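Local coordinates for Phthiocerol/phenolphthiocerol synthesis polyketide synthase type I PpsC (Mycobacterium tuberculosis, PDB 5NJI), which probably dehydrates beta-hydroxyacyl intermediates through its dehydratase domain, the part crystallised here, during assembly of the phthiocerol and phenolphthiocerol lipids, at residues 203-211 with 277-285. The protein carries 1 engineered substitution. Sequence-based numbering, arbitrary orientation.
Sequences GVARAQVRL and TRGVRAVGS
Ala205 and Gly284, and then Ala207 and Ala282, form hydrogen-bonded pairs between antiparallel strands 205-209 and 281-285, whose axes approach to 4.8 Å. This is a pair of neighbouring strands in the dehydratase domain, which has the double hot-dog fold known from this family; strand 194-200 flanks it on one side and strand 292-300 on the other. A fifth backbone bond, Val209 N to Val280 O (2.9 Å), extends the pairing; on the other edge of the second strand, toward strand 292-300, Val280 and Arg281 both face Thr300, a classic beta bulge. On the face with Ala205, Ala207 and Ala282 the side chains are small, and Ala207 and Ala282 both touch Thr235; Val209 reaches that layer too, setting CG1 against Ala282 CB at 4.2 Å and packing on Met228 and Ile231 of helix 226-234. The bound acyl-CoA lies about 9 Å from the side chain of Ala205.

The other face carries Arg206, Gln208, Arg281 and Val283, and is dominated by Arg281. Bends at chi2 (-70°) and chi3 (-57°) fold its chain back across the neighbouring strand, bringing the guanidinium over the peptide backbone, with Ala207 O 3.7 Å from its plane and over its centre. In that position NH1 donates to Gln208 OE1 at 2.6 Å, a short, fairly straight bond that lies close to the guanidinium plane, while the amide and guanidinium planes are 49° apart. Gln208 itself bends at chi2, which brings its amide alongside Val280. Arg206 NH2 comes within 3.1 Å of Arg281 NH2, a close approach of like charges that is probably eased by the salt bridge from Arg206 NH2 to Glu168. Arg281 NH2 also donates to a water, which in turn donates to Arg206 O at 2.8 Å.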
ATOM      1  N   GLY A 203     -12.094 -17.344 -10.298  1.00 28.67           N
ATOM      2  CA  GLY A 203     -12.080 -16.642  -9.028  1.00 26.32           C
ATOM      3  C   GLY A 203     -11.218 -15.400  -8.987  1.00 24.00           C
ATOM      4  O   GLY A 203     -10.968 -14.875  -7.894  1.00 25.30           O
ATOM      5  N   VAL A 204     -10.753 -14.923 -10.128  1.00 24.74           N
ATOM      6  CA  VAL A 204      -9.929 -13.723 -10.187  1.00 21.86           C
ATOM      7  C   VAL A 204     -10.838 -12.502 -10.203  1.00 21.39           C
ATOM      8  O   VAL A 204     -11.866 -12.478 -10.889  1.00 26.15           O
ATOM      9  CB  VAL A 204      -9.015 -13.768 -11.425  1.00 23.02           C
ATOM     10  CG1 VAL A 204      -8.130 -12.529 -11.518  1.00 23.31           C
ATOM     11  CG2 VAL A 204      -8.165 -15.032 -11.411  1.00 29.44           C
ATOM     12  N   ALA A 205     -10.473 -11.481  -9.429  1.00 21.13           N
ATOM     13  CA  ALA A 205     -11.265 -10.265  -9.353  1.00 19.57           C
ATOM     14  C   ALA A 205     -10.729  -9.231 -10.323  1.00 19.86           C
ATOM     15  O   ALA A 205      -9.515  -9.052 -10.457  1.00 20.59           O
ATOM     16  CB  ALA A 205     -11.253  -9.688  -7.932  1.00 24.98           C
ATOM     17  N   ARG A 206     -11.648  -8.536 -10.993  1.00 20.41           N
ATOM     18  CA  ARG A 206     -11.318  -7.497 -11.949  1.00 20.46           C
ATOM     19  C   ARG A 206     -12.148  -6.272 -11.591  1.00 21.42           C
ATOM     20  O   ARG A 206     -13.379  -6.351 -11.515  1.00 21.75           O
ATOM     21  CB  ARG A 206     -11.587  -7.969 -13.383  1.00 25.05           C
ATOM     22  CG  ARG A 206     -11.024  -9.362 -13.661  1.00 38.57           C
ATOM     23  CD  ARG A 206     -11.160  -9.781 -15.116  1.00 54.11           C
ATOM     24  NE  ARG A 206     -10.156  -9.142 -15.964  1.00 71.15           N
ATOM     25  CZ  ARG A 206     -10.374  -8.095 -16.758  1.00 75.00           C
ATOM     26  NH1 ARG A 206      -9.375  -7.603 -17.478  1.00 73.80           N
ATOM     27  NH2 ARG A 206     -11.575  -7.541 -16.847  1.00 72.75           N
ATOM     28  N   ALA A 207     -11.474  -5.157 -11.332  1.00 19.75           N
ATOM     29  CA  ALA A 207     -12.129  -3.941 -10.885  1.00 20.00           C
ATOM     30  C   ALA A 207     -11.792  -2.766 -11.793  1.00 21.20           C
ATOM     31  O   ALA A 207     -10.654  -2.602 -12.237  1.00 21.22           O
ATOM     32  CB  ALA A 207     -11.725  -3.594  -9.448  1.00 23.05           C
ATOM     33  N   GLN A 208     -12.785  -1.923 -12.024  1.00 20.69           N
ATOM     34  CA  GLN A 208     -12.562  -0.591 -12.543  1.00 17.94           C
ATOM     35  C   GLN A 208     -12.333   0.327 -11.354  1.00 16.87           C
ATOM     36  O   GLN A 208     -13.137   0.316 -10.423  1.00 19.09           O
ATOM     37  CB  GLN A 208     -13.779  -0.121 -13.348  1.00 23.81           C
ATOM     38  CG  GLN A 208     -13.598   1.186 -14.107  1.00 43.90           C
ATOM     39  CD  GLN A 208     -12.896   0.996 -15.437  1.00 51.17           C
ATOM     40  OE1 GLN A 208     -12.938  -0.083 -16.024  1.00 55.00           O
ATOM     41  NE2 GLN A 208     -12.244   2.046 -15.916  1.00 57.84           N
ATOM     42  N   VAL A 209     -11.257   1.118 -11.391  1.00 15.93           N
ATOM     43  CA  VAL A 209     -10.852   1.916 -10.240  1.00 14.94           C
ATOM     44  C   VAL A 209     -10.677   3.375 -10.621  1.00 16.77           C
ATOM     45  O   VAL A 209     -10.432   3.730 -11.772  1.00 19.78           O
ATOM     46  CB  VAL A 209      -9.568   1.369  -9.575  1.00 16.79           C
ATOM     47  CG1 VAL A 209      -9.816  -0.055  -9.084  1.00 15.55           C
ATOM     48  CG2 VAL A 209      -8.355   1.455 -10.486  1.00 17.50           C
ATOM     49  N   ARG A 210     -10.824   4.236  -9.616  1.00 19.50           N
ATOM     50  CA  ARG A 210     -10.641   5.662  -9.786  1.00 23.19           C
ATOM     51  C   ARG A 210     -10.143   6.201  -8.458  1.00 23.91           C
ATOM     52  O   ARG A 210     -10.401   5.617  -7.406  1.00 26.49           O
ATOM     53  CB  ARG A 210     -11.939   6.364 -10.174  1.00 25.50           C
ATOM     54  CG  ARG A 210     -12.869   6.541  -8.999  1.00 43.97           C
ATOM     55  CD  ARG A 210     -14.221   7.060  -9.421  1.00 46.19           C
ATOM     56  NE  ARG A 210     -14.158   8.441  -9.886  1.00 48.32           N
ATOM     57  CZ  ARG A 210     -14.193   9.496  -9.074  1.00 54.93           C
ATOM     58  NH1 ARG A 210     -14.280   9.325  -7.759  1.00 45.85           N
ATOM     59  NH2 ARG A 210     -14.136  10.723  -9.572  1.00 61.31           N
ATOM     60  N   LEU A 211      -9.408   7.296  -8.517  1.00 19.87           N
ATOM     61  CA  LEU A 211      -8.916   7.929  -7.316  1.00 16.66           C
ATOM     62  C   LEU A 211      -9.907   8.999  -6.876  1.00 16.12           C
ATOM     63  O   LEU A 211     -10.124   9.960  -7.626  1.00 18.44           O
ATOM     64  CB  LEU A 211      -7.563   8.543  -7.574  1.00 20.62           C
ATOM     65  CG  LEU A 211      -6.837   9.098  -6.359  1.00 20.82           C
ATOM     66  CD1 LEU A 211      -6.508   7.962  -5.359  1.00 20.87           C
ATOM     67  CD2 LEU A 211      -5.572   9.811  -6.772  1.00 26.06           C
ATOM     68  N   THR A 277      -1.622   6.848 -10.070  1.00 17.60           N
ATOM     69  CA  THR A 277      -2.908   7.536 -10.075  1.00 20.90           C
ATOM     70  C   THR A 277      -3.552   7.536 -11.451  1.00 22.03           C
ATOM     71  O   THR A 277      -4.729   7.891 -11.548  1.00 23.41           O
ATOM     72  CB  THR A 277      -2.812   8.995  -9.599  1.00 22.11           C
ATOM     73  OG1 THR A 277      -2.013   9.773 -10.492  1.00 23.89           O
ATOM     74  CG2 THR A 277      -2.246   9.083  -8.185  1.00 29.02           C
ATOM     75  N   ARG A 278      -2.817   7.139 -12.497  1.00 19.61           N
ATOM     76  CA  ARG A 278      -3.407   6.919 -13.815  1.00 20.16           C
ATOM     77  C   ARG A 278      -4.052   5.549 -13.944  1.00 19.13           C
ATOM     78  O   ARG A 278      -4.537   5.202 -15.027  1.00 22.59           O
ATOM     79  CB  ARG A 278      -2.342   7.085 -14.906  1.00 23.52           C
ATOM     80  CG  ARG A 278      -1.758   8.499 -15.000  1.00 27.96           C
ATOM     81  CD  ARG A 278      -0.933   8.724 -16.285  1.00 39.54           C
ATOM     82  NE  ARG A 278       0.340   7.997 -16.309  1.00 41.87           N
ATOM     83  CZ  ARG A 278       0.563   6.859 -16.976  1.00 49.99           C
ATOM     84  NH1 ARG A 278      -0.399   6.288 -17.689  1.00 34.85           N
ATOM     85  NH2 ARG A 278       1.759   6.282 -16.935  1.00 48.02           N
ATOM     86  N   GLY A 279      -4.036   4.734 -12.894  1.00 16.68           N
ATOM     87  CA  GLY A 279      -4.587   3.403 -13.008  1.00 18.08           C
ATOM     88  C   GLY A 279      -6.097   3.429 -13.097  1.00 19.54           C
ATOM     89  O   GLY A 279      -6.771   4.163 -12.374  1.00 21.10           O
ATOM     90  N   VAL A 280      -6.634   2.584 -13.980  1.00 18.80           N
ATOM     91  CA  VAL A 280      -8.074   2.460 -14.169  1.00 21.01           C
ATOM     92  C   VAL A 280      -8.573   1.031 -14.031  1.00 17.03           C
ATOM     93  O   VAL A 280      -9.788   0.826 -13.872  1.00 18.09           O
ATOM     94  CB  VAL A 280      -8.517   3.038 -15.534  1.00 23.99           C
ATOM     95  CG1 VAL A 280      -8.169   4.497 -15.616  1.00 28.04           C
ATOM     96  CG2 VAL A 280      -7.875   2.301 -16.674  1.00 25.19           C
ATOM     97  N   ARG A 281      -7.705   0.022 -14.077  1.00 17.99           N
ATOM     98  CA  ARG A 281      -8.117  -1.366 -13.964  1.00 18.21           C
ATOM     99  C   ARG A 281      -7.176  -2.080 -13.012  1.00 18.85           C
ATOM    100  O   ARG A 281      -5.951  -1.938 -13.123  1.00 17.25           O
ATOM    101  CB  ARG A 281      -8.090  -2.092 -15.321  1.00 18.65           C
ATOM    102  CG  ARG A 281      -8.979  -1.487 -16.409  1.00 44.18           C
ATOM    103  CD  ARG A 281     -10.464  -1.676 -16.140  1.00 64.28           C
ATOM    104  NE  ARG A 281     -10.826  -3.080 -15.974  1.00 78.35           N
ATOM    105  CZ  ARG A 281     -12.038  -3.508 -15.631  1.00 74.37           C
ATOM    106  NH1 ARG A 281     -13.018  -2.641 -15.414  1.00 71.77           N
ATOM    107  NH2 ARG A 281     -12.271  -4.807 -15.504  1.00 65.46           N
ATOM    108  N   ALA A 282      -7.745  -2.836 -12.074  1.00 18.50           N
ATOM    109  CA  ALA A 282      -6.973  -3.674 -11.177  1.00 18.37           C
ATOM    110  C   ALA A 282      -7.459  -5.107 -11.285  1.00 21.18           C
ATOM    111  O   ALA A 282      -8.670  -5.359 -11.353  1.00 21.97           O
ATOM    112  CB  ALA A 282      -7.089  -3.177  -9.731  1.00 18.06           C
ATOM    113  N   VAL A 283      -6.515  -6.045 -11.320  1.00 21.34           N
ATOM    114  CA  VAL A 283      -6.810  -7.470 -11.371  1.00 21.46           C
ATOM    115  C   VAL A 283      -6.099  -8.123 -10.187  1.00 20.15           C
ATOM    116  O   VAL A 283      -4.894  -7.923  -9.996  1.00 22.55           O
ATOM    117  CB  VAL A 283      -6.372  -8.092 -12.706  1.00 20.27           C
ATOM    118  CG1 VAL A 283      -6.746  -9.561 -12.753  1.00 22.17           C
ATOM    119  CG2 VAL A 283      -6.994  -7.331 -13.863  1.00 22.19           C
ATOM    120  N   GLY A 284      -6.850  -8.849  -9.374  1.00 21.24           N
ATOM    121  CA  GLY A 284      -6.308  -9.457  -8.170  1.00 20.11           C
ATOM    122  C   GLY A 284      -6.671 -10.923  -8.069  1.00 17.30           C
ATOM    123  O   GLY A 284      -7.793 -11.321  -8.389  1.00 20.91           O
ATOM    124  N   SER A 285      -5.704 -11.727  -7.621  1.00 18.09           N
ATOM    125  CA  SER A 285      -5.907 -13.141  -7.353  1.00 18.35           C
ATOM    126  C   SER A 285      -5.441 -13.442  -5.941  1.00 17.58           C
ATOM    127  O   SER A 285      -4.474 -12.852  -5.450  1.00 19.06           O
ATOM    128  CB  SER A 285      -5.163 -14.036  -8.369  1.00 27.53           C
ATOM    129  OG  SER A 285      -3.774 -13.804  -8.332  1.00 32.11           O
TER
HETATM  130  O   HOH W   1     -14.616  -5.197 -13.714  1.00 31.99           O